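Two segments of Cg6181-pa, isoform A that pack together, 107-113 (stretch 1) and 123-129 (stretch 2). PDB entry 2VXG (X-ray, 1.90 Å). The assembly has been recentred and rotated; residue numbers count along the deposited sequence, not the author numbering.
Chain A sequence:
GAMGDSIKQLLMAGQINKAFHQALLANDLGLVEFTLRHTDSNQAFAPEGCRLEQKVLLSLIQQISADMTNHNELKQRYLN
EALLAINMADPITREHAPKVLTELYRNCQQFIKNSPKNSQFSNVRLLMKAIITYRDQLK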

# COMPACT_ATOMS: atom_id res chain seq x y z
N ASN A 107 3.62 12.04 4.58
CA ASN A 107 2.25 12.05 4.10
C ASN A 107 1.19 11.81 5.16
O ASN A 107 0.11 12.42 5.10
CB ASN A 107 2.07 11.03 2.95
CG ASN A 107 2.68 11.52 1.66
OD1 ASN A 107 3.42 10.81 0.99
ND2 ASN A 107 2.37 12.73 1.30
N CYS A 108 1.47 10.89 6.08
CA CYS A 108 0.56 10.62 7.21
C CYS A 108 0.47 11.84 8.10
O CYS A 108 -0.61 12.20 8.54
CB CYS A 108 1.02 9.40 8.05
SG CYS A 108 0.85 7.79 7.21
N GLN A 109 1.61 12.49 8.34
CA GLN A 109 1.58 13.73 9.14
C GLN A 109 0.68 14.81 8.48
O GLN A 109 -0.09 15.49 9.17
CB GLN A 109 3.01 14.25 9.38
CG GLN A 109 3.47 15.26 8.37
CD GLN A 109 4.98 15.55 8.32
OE1 GLN A 109 5.84 14.86 8.95
NE2 GLN A 109 5.31 16.57 7.53
N GLN A 110 0.73 14.93 7.16
CA GLN A 110 -0.11 15.90 6.43
C GLN A 110 -1.57 15.48 6.46
O GLN A 110 -2.45 16.32 6.64
CB GLN A 110 0.40 16.10 5.00
CG GLN A 110 1.82 16.72 5.02
CD GLN A 110 1.83 18.09 5.68
OE1 GLN A 110 1.14 19.00 5.23
NE2 GLN A 110 2.62 18.24 6.74
N PHE A 111 -1.83 14.19 6.34
CA PHE A 111 -3.17 13.66 6.46
C PHE A 111 -3.81 13.93 7.83
O PHE A 111 -4.97 14.36 7.92
CB PHE A 111 -3.17 12.15 6.24
CG PHE A 111 -4.48 11.50 6.57
CD1 PHE A 111 -5.52 11.59 5.68
CD2 PHE A 111 -4.64 10.77 7.75
CE1 PHE A 111 -6.73 10.95 5.94
CE2 PHE A 111 -5.86 10.15 8.04
CZ PHE A 111 -6.91 10.25 7.10
N ILE A 112 -3.09 13.68 8.90
CA ILE A 112 -3.69 13.92 10.22
C ILE A 112 -3.94 15.41 10.48
O ILE A 112 -4.81 15.75 11.24
CB ILE A 112 -2.92 13.29 11.40
CG1 ILE A 112 -1.50 13.80 11.51
CG2 ILE A 112 -2.95 11.70 11.31
CD1 ILE A 112 -0.85 13.44 12.85
N LYS A 113 -3.14 16.30 9.89
CA LYS A 113 -3.42 17.73 9.98
C LYS A 113 -4.60 18.14 9.08
O LYS A 113 -5.43 18.91 9.52
CB LYS A 113 -2.16 18.52 9.66
CG LYS A 113 -1.02 18.29 10.67
CD LYS A 113 0.25 18.96 10.20
CE LYS A 113 1.43 18.69 11.16
NZ LYS A 113 1.36 19.52 12.40
N ASN A 123 -5.93 5.50 13.56
CA ASN A 123 -5.26 4.41 12.86
C ASN A 123 -3.97 4.89 12.17
O ASN A 123 -2.94 4.24 12.26
CB ASN A 123 -6.22 3.77 11.84
CG ASN A 123 -7.48 3.23 12.50
OD1 ASN A 123 -7.53 2.08 12.90
ND2 ASN A 123 -8.47 4.11 12.69
N VAL A 124 -4.05 6.06 11.53
CA VAL A 124 -2.86 6.63 10.91
C VAL A 124 -1.86 7.09 11.99
O VAL A 124 -0.64 6.90 11.84
CB VAL A 124 -3.23 7.76 9.95
CG1 VAL A 124 -2.00 8.57 9.49
CG2 VAL A 124 -3.99 7.20 8.73
N ARG A 125 -2.36 7.66 13.10
CA ARG A 125 -1.46 8.03 14.18
C ARG A 125 -0.73 6.80 14.74
O ARG A 125 0.46 6.85 15.01
CB ARG A 125 -2.19 8.80 15.28
CG ARG A 125 -2.69 10.20 14.86
CD ARG A 125 -3.49 10.80 16.04
NE ARG A 125 -2.59 11.21 17.11
CZ ARG A 125 -2.85 11.14 18.41
NH1 ARG A 125 -4.00 10.67 18.87
NH2 ARG A 125 -1.92 11.54 19.28
N LEU A 126 -1.43 5.68 14.84
CA LEU A 126 -0.81 4.46 15.30
C LEU A 126 0.20 3.97 14.27
O LEU A 126 1.27 3.46 14.62
CB LEU A 126 -1.87 3.36 15.50
CG LEU A 126 -1.30 2.01 15.96
CD1 LEU A 126 -0.70 2.18 17.33
CD2 LEU A 126 -2.40 0.96 15.94
N LEU A 127 -0.16 4.05 12.99
CA LEU A 127 0.76 3.69 11.95
C LEU A 127 2.08 4.47 12.01
O LEU A 127 3.13 3.88 11.80
CB LEU A 127 0.09 3.73 10.57
CG LEU A 127 0.91 3.28 9.33
CD1 LEU A 127 0.95 1.77 9.09
CD2 LEU A 127 0.39 3.98 8.05
N MET A 128 2.01 5.78 12.31
CA MET A 128 3.16 6.66 12.43
C MET A 128 4.09 6.22 13.58
O MET A 128 5.32 6.21 13.43
CB MET A 128 2.69 8.11 12.61
CG MET A 128 2.02 8.69 11.37
SD MET A 128 1.17 10.24 11.66
CE MET A 128 -0.56 9.80 11.69
N LYS A 129 3.51 5.75 14.68
CA LYS A 129 4.33 5.09 15.75
C LYS A 129 5.02 3.79 15.30
O LYS A 129 6.20 3.54 15.62
CB LYS A 129 3.49 4.75 16.98
CG LYS A 129 3.02 5.91 17.76
CD LYS A 129 4.13 6.64 18.52
CE LYS A 129 3.63 8.02 18.95
NZ LYS A 129 4.52 8.67 19.94

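The most striking feature of this contact is a very tight approach of two carbons, I112 CG2 and M128 CE, which lie 3.1 Å apart in an interface where no hydrogen bond joins the two stretches. The helices run roughly antiparallel, with 153° between their N-to-C directions, and their axes come within 9.8 Å of each other. Because both CA atoms lie on the facing sides, C108 CA and V124 CA are 6.4 Å apart. The polar groups of each backbone are served within its own helix, as in the bonds from I112 N to C108 O and from M128 N to V124 O, each 2.9 Å. The contact is mainly apolar side-chain packing; the two stretches bury 302 Å² between them.

Small and compact residues suit the point of close approach. C108 points toward the second helix, and C108 CB lies 3.4 Å from V124 CG1 and 3.5 Å from M128 CG. A cysteine side chain has just one heavy atom beyond CB, so the backbone can come near while the sulfur still contributes to the packing: C108 SG sits 3.9 Å from L127 CD2. V124, branched at CB, fills space close to its own backbone, and its short side chain has little conformational freedom to lose on burial. Its two methyls have different nearest neighbours. V124 CG1 faces C108 and also lies 3.7 Å from I112 CG2, whereas V124 CG2 is 3.6 Å from F111 CE2, meeting the ring obliquely. F111 brings a broad, rigid apolar surface to this buried site, with chi1 in the t well.

One turn along from C108, I112 also points toward the second helix, and the methyl that makes the tight approach to M128 is carried directly on its CB. M128 is long and unbranched, and its side chain reaches obliquely across the neighbouring helix: its CG is beside C108, M128 SD is 4.0 Å from the backbone N of Q109, and its CE arrives at I112. The flexible thioether suits such a path, although chi3, at -104°, falls between the usual wells.

R125 is exposed, and its CA-to-CB bond points sideways. R125 CG lies 3.9 Å from I112 CG2, so the CG methylene touches the I112 methyl, while the guanidinium extends well beyond it. An arginine suits an exposed position because a methylene can rest against a hydrophobic neighbour while the charged end remains in a polar environment.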